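Local coordinates for photosystem II assembly protein Ycf48 (Thermosynechococcus elongatus, PDB 5OJ5) that probably assists the early assembly of photosystem II and the replacement of photodamaged D1, and binds the C-terminal extension of D1, at residues 193-198 against 230-235; 309-314 against 332-337. One frame throughout, in Å; residues are numbered along the deposited sequence. Where two conformers were deposited one is given.

Contact 1 (193-198 against 230-235)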
loop_
_atom_site.group_PDB
_atom_site.type_symbol
_atom_site.label_atom_id
_atom_site.label_comp_id
_atom_site.label_asym_id
_atom_site.label_seq_id
_atom_site.Cartn_x
_atom_site.Cartn_y
_atom_site.Cartn_z
ATOM N N SER A 193 -8.682 9.189 8.657
ATOM C CA SER A 193 -9.327 10.476 8.530
ATOM C C SER A 193 -8.833 11.265 7.350
ATOM O O SER A 193 -9.106 12.474 7.260
ATOM C CB SER A 193 -9.198 11.239 9.808
ATOM O OG SER A 193 -7.845 11.241 10.115
ATOM N N GLY A 194 -8.102 10.612 6.433
ATOM C CA GLY A 194 -7.761 11.282 5.192
ATOM C C GLY A 194 -6.514 12.117 5.265
ATOM O O GLY A 194 -6.321 12.950 4.390
ATOM N N GLU A 195 -5.683 11.923 6.306
ATOM C CA GLU A 195 -4.353 12.510 6.288
ATOM C C GLU A 195 -3.425 11.644 5.457
ATOM O O GLU A 195 -3.652 10.442 5.290
ATOM C CB GLU A 195 -3.810 12.538 7.712
ATOM C CG GLU A 195 -4.747 13.184 8.623
ATOM C CD GLU A 195 -4.633 12.700 10.081
ATOM O OE1 GLU A 195 -4.643 11.431 10.430
ATOM O OE2 GLU A 195 -4.591 13.655 10.906
ATOM N N TYR A 196 -2.364 12.255 4.940
ATOM C CA TYR A 196 -1.350 11.508 4.198
ATOM C C TYR A 196 0.026 11.813 4.746
ATOM O O TYR A 196 0.289 12.898 5.263
ATOM C CB TYR A 196 -1.405 11.873 2.700
ATOM C CG TYR A 196 -2.663 11.424 1.994
ATOM C CD1 TYR A 196 -2.695 10.194 1.333
ATOM C CD2 TYR A 196 -3.820 12.201 1.988
ATOM C CE1 TYR A 196 -3.812 9.771 0.628
ATOM C CE2 TYR A 196 -4.963 11.767 1.286
ATOM C CZ TYR A 196 -4.939 10.567 0.602
ATOM O OH TYR A 196 -6.062 10.181 -0.104
ATOM N N VAL A 197 0.908 10.825 4.564
ATOM C CA VAL A 197 2.327 10.968 4.871
ATOM C C VAL A 197 3.113 10.461 3.679
ATOM O O VAL A 197 2.820 9.391 3.134
ATOM C CB VAL A 197 2.700 10.270 6.198
ATOM C CG1 VAL A 197 2.508 8.744 6.186
ATOM C CG2 VAL A 197 4.164 10.587 6.563
ATOM N N ALA A 198 4.106 11.247 3.258
ATOM C CA ALA A 198 4.903 10.956 2.073
ATOM C C ALA A 198 6.382 11.041 2.421
ATOM O O ALA A 198 6.834 12.035 3.003
ATOM C CB ALA A 198 4.605 11.962 0.983
ATOM N N MET A 230 6.682 5.139 5.568
ATOM C CA MET A 230 6.012 5.651 6.763
ATOM C C MET A 230 4.526 5.443 6.594
ATOM O O MET A 230 4.011 5.474 5.462
ATOM C CB MET A 230 6.240 7.136 6.992
ATOM C CG MET A 230 7.686 7.454 7.305
ATOM S SD MET A 230 7.989 9.216 7.586
ATOM C CE MET A 230 7.178 9.402 9.156
ATOM N N GLY A 231 3.814 5.313 7.719
ATOM C CA GLY A 231 2.369 5.188 7.715
ATOM C C GLY A 231 1.797 5.461 9.061
ATOM O O GLY A 231 2.485 5.977 9.948
ATOM N N PHE A 232 0.520 5.125 9.211
ATOM C CA PHE A 232 -0.230 5.423 10.421
ATOM C C PHE A 232 -0.524 4.166 11.201
ATOM O O PHE A 232 -0.747 3.107 10.614
ATOM C CB PHE A 232 -1.544 6.120 10.048
ATOM C CG PHE A 232 -1.327 7.426 9.342
ATOM C CD1 PHE A 232 -1.207 8.589 10.067
ATOM C CD2 PHE A 232 -1.229 7.486 7.942
ATOM C CE1 PHE A 232 -0.981 9.804 9.421
ATOM C CE2 PHE A 232 -1.000 8.710 7.304
ATOM C CZ PHE A 232 -0.894 9.842 8.040
ATOM N N THR A 233 -0.510 4.279 12.533
ATOM C CA THR A 233 -0.962 3.183 13.381
ATOM C C THR A 233 -2.460 3.290 13.597
ATOM O O THR A 233 -3.049 4.310 13.257
ATOM C CB THR A 233 -0.271 3.262 14.736
ATOM O OG1 THR A 233 -0.855 4.346 15.477
ATOM C CG2 THR A 233 1.237 3.434 14.618
ATOM N N PRO A 234 -3.116 2.291 14.192
ATOM C CA PRO A 234 -4.553 2.382 14.474
ATOM C C PRO A 234 -4.876 3.120 15.756
ATOM O O PRO A 234 -6.011 3.061 16.232
ATOM C CB PRO A 234 -4.992 0.913 14.597
ATOM C CG PRO A 234 -3.832 0.099 14.344
ATOM C CD PRO A 234 -2.616 0.927 14.405
ATOM N N ASP A 235 -3.918 3.840 16.310
ATOM C CA ASP A 235 -4.145 4.610 17.521
ATOM C C ASP A 235 -3.632 6.034 17.384
ATOM O O ASP A 235 -3.457 6.725 18.380
ATOM C CB ASP A 235 -3.561 3.947 18.762
ATOM C CG ASP A 235 -2.114 3.551 18.571
ATOM O OD1 ASP A 235 -1.342 4.300 17.962
ATOM O OD2 ASP A 235 -1.747 2.439 18.999
HETATM O O HOH W 1 4.899 7.225 3.277
#
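V197 meets M230 and F232 with both methyl branches: CG1 serves both neighbours, CG2 the methionine. CG1 lies 3.7 Å from F232 CE2 and just as close to the carbonyl O of M230, and it also touches G231 CA. CG2, which stands anti to the backbone N, reaches M230 CB at 4.1 Å. The thioether of M230 bends at chi3 (71°), and its CE comes back to 4.1 Å from V197 CG2. The far end of the F232 ring then slips beside the chain before V197: Y196 C meets CZ of F232 at the ring edge, near the ring plane, at 3.9 Å, and the same CZ touches E195 CB. In the conformer given for E195, one of two, S191 OG binds the carboxylate OE1, so this bond is less certain.

A second shell sets these groups. One water donates to V197 O at 3.0 Å and to M230 O at 2.9 Å, tying together two carbonyls on different blades, while N189 ND2 gives M230 O another bond. Y206 packs on both V197 and M230. The strands 196-198 and 230-232 run antiparallel at 167° but 6.7 Å apart, belonging to separate sheets of the seven-bladed propeller. Adjacent blades are thus joined here by apolar side chains, and M230 O, in a buried residue, is held by a water and an asparagine amide.

Contact 2 (309-314 against 332-337)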
loop_
_atom_site.group_PDB
_atom_site.type_symbol
_atom_site.label_atom_id
_atom_site.label_comp_id
_atom_site.label_asym_id
_atom_site.label_seq_id
_atom_site.Cartn_x
_atom_site.Cartn_y
_atom_site.Cartn_z
ATOM N N LYS A 309 10.149 -17.901 4.755
ATOM C CA LYS A 309 11.509 -17.667 4.287
ATOM C C LYS A 309 11.800 -18.475 3.037
ATOM O O LYS A 309 12.703 -18.123 2.279
ATOM C CB LYS A 309 12.550 -18.091 5.341
ATOM C CG LYS A 309 12.650 -17.185 6.529
ATOM C CD LYS A 309 13.675 -17.658 7.564
ATOM C CE LYS A 309 15.116 -17.542 7.054
ATOM N NZ LYS A 309 16.106 -17.869 8.139
ATOM N N LYS A 310 11.059 -19.556 2.814
ATOM C CA LYS A 310 11.250 -20.390 1.646
ATOM C C LYS A 310 10.666 -19.775 0.377
ATOM O O LYS A 310 10.932 -20.307 -0.702
ATOM C CB LYS A 310 10.628 -21.752 1.927
ATOM C CG LYS A 310 11.309 -22.527 3.066
ATOM C CD LYS A 310 10.431 -23.667 3.572
ATOM C CE LYS A 310 10.082 -24.605 2.411
ATOM N NZ LYS A 310 8.764 -24.182 1.876
ATOM N N VAL A 311 9.899 -18.686 0.458
ATOM C CA VAL A 311 9.231 -18.111 -0.710
ATOM C C VAL A 311 10.217 -17.182 -1.418
ATOM O O VAL A 311 10.660 -16.195 -0.809
ATOM C CB VAL A 311 7.940 -17.363 -0.331
ATOM C CG1 VAL A 311 7.235 -16.723 -1.565
ATOM C CG2 VAL A 311 6.965 -18.268 0.419
ATOM N N PRO A 312 10.537 -17.413 -2.711
ATOM C CA PRO A 312 11.575 -16.577 -3.379
ATOM C C PRO A 312 11.040 -15.220 -3.816
ATOM O O PRO A 312 10.834 -14.958 -5.013
ATOM C CB PRO A 312 11.967 -17.448 -4.581
ATOM C CG PRO A 312 10.724 -18.166 -4.934
ATOM C CD PRO A 312 10.049 -18.486 -3.606
ATOM N N SER A 313 10.829 -14.331 -2.848
ATOM C CA SER A 313 10.224 -13.047 -3.155
ATOM C C SER A 313 10.531 -12.050 -2.043
ATOM O O SER A 313 10.579 -12.409 -0.850
ATOM C CB SER A 313 8.711 -13.222 -3.278
ATOM O OG SER A 313 8.073 -12.039 -3.720
ATOM N N ASN A 314 10.692 -10.785 -2.448
ATOM C CA ASN A 314 10.503 -9.677 -1.529
ATOM C C ASN A 314 9.014 -9.537 -1.241
ATOM O O ASN A 314 8.157 -9.824 -2.093
ATOM C CB ASN A 314 11.008 -8.378 -2.146
ATOM C CG ASN A 314 12.467 -8.438 -2.531
ATOM O OD1 ASN A 314 13.270 -9.106 -1.882
ATOM N ND2 ASN A 314 12.824 -7.683 -3.562
ATOM N N LYS A 332 6.489 -11.099 -9.092
ATOM C CA LYS A 332 6.270 -12.119 -10.100
ATOM C C LYS A 332 4.979 -12.893 -9.879
ATOM O O LYS A 332 4.913 -14.111 -10.075
ATOM C CB LYS A 332 7.469 -13.059 -10.227
ATOM C CG LYS A 332 7.600 -14.296 -9.294
ATOM C CD LYS A 332 8.934 -15.039 -9.362
ATOM C CE LYS A 332 8.933 -15.995 -8.227
ATOM N NZ LYS A 332 9.070 -17.256 -8.928
ATOM N N GLY A 333 3.932 -12.198 -9.473
ATOM C CA GLY A 333 2.644 -12.835 -9.298
ATOM C C GLY A 333 2.438 -13.586 -8.007
ATOM O O GLY A 333 1.395 -14.236 -7.839
ATOM N N ILE A 334 3.382 -13.520 -7.094
ATOM C CA ILE A 334 3.236 -14.181 -5.808
ATOM C C ILE A 334 2.394 -13.317 -4.880
ATOM O O ILE A 334 2.598 -12.093 -4.767
ATOM C CB ILE A 334 4.616 -14.436 -5.197
ATOM C CG1 ILE A 334 5.369 -15.478 -6.066
ATOM C CG2 ILE A 334 4.485 -14.870 -3.711
ATOM C CD1 ILE A 334 6.809 -15.639 -5.715
ATOM N N LEU A 335 1.432 -13.966 -4.229
ATOM C CA LEU A 335 0.580 -13.403 -3.207
ATOM C C LEU A 335 0.706 -14.268 -1.952
ATOM O O LEU A 335 0.761 -15.469 -2.081
ATOM C CB LEU A 335 -0.811 -13.518 -3.860
ATOM C CG LEU A 335 -1.929 -12.778 -3.175
ATOM C CD1 LEU A 335 -1.622 -11.292 -3.066
ATOM C CD2 LEU A 335 -3.211 -12.995 -3.988
ATOM N N LEU A 336 0.673 -13.680 -0.769
ATOM C CA LEU A 336 0.341 -14.463 0.419
ATOM C C LEU A 336 -1.055 -14.075 0.856
ATOM O O LEU A 336 -1.413 -12.884 0.819
ATOM C CB LEU A 336 1.301 -14.195 1.571
ATOM C CG LEU A 336 2.794 -14.292 1.258
ATOM C CD1 LEU A 336 3.606 -13.971 2.537
ATOM C CD2 LEU A 336 3.140 -15.598 0.656
ATOM N N ARG A 337 -1.842 -15.052 1.299
ATOM C CA ARG A 337 -3.219 -14.849 1.753
ATOM C C ARG A 337 -3.333 -15.275 3.217
ATOM O O ARG A 337 -2.865 -16.350 3.601
ATOM C CB ARG A 337 -4.198 -15.664 0.908
ATOM C CG ARG A 337 -5.656 -15.462 1.318
ATOM C CD ARG A 337 -6.580 -16.196 0.352
ATOM N NE ARG A 337 -6.634 -17.608 0.677
ATOM C CZ ARG A 337 -7.498 -18.156 1.534
ATOM N NH1 ARG A 337 -8.388 -17.429 2.174
ATOM N NH2 ARG A 337 -7.446 -19.442 1.780
#
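An inverse gamma turn centred on P312 brings the loop 309-314 against the start of strand 334-338, within the last blade of the propeller. The turn is closed by a weak bond from S313 N to V311 O, 2.8 Å long, and the residues flanking the proline both direct their side chains at I334. V311 CG1, anti to its own backbone N (chi1 179°), meets I334 CG2 at 3.9 Å, the two side chains sliding past each other in opposite directions. The other branch of I334 ends in CD1, which lies 3.9 Å from S313 CB and a little farther from P312 O. The isoleucine therefore spends one methyl on each flank of the turn. At the exposed margin K332 approaches with CE, 3.9 Å from P312 O.

The hydroxyl of S313, anti to its backbone N, is held by polar partners: OG donates to N314 O at 2.7 Å, tilted 34° from the carbonyl plane, and receives the backbone N-H of Q331. Beyond the contact, I334 also touches Q51 and L336 packs on W47 and A49, all three from strand 47-51, which pairs with 334-338 on one side while 325-329 pairs on the other; the loop itself leads from strand 303-304 into 317-320.

The two contacts illustrate two ways in which a propeller packs its parts. Contact 1 joins strands of two successive sheets, whereas contact 2 lays the loop entering a blade against a strand of that same blade. That blade is also where the ring closes: strand 47-51, from near the N-terminus, pairs there with 334-338, near the C-terminus. The centres of contact 1 and contact 2 are about 26 Å apart, on opposite sides of the chain's centre. Their nearest atoms are about 16 Å apart, so the contacts do not touch. Contact 1 is buried, contact 2 only partly so. The Arg-rich patch falls within 202-226, between the two segments of contact 1 in sequence.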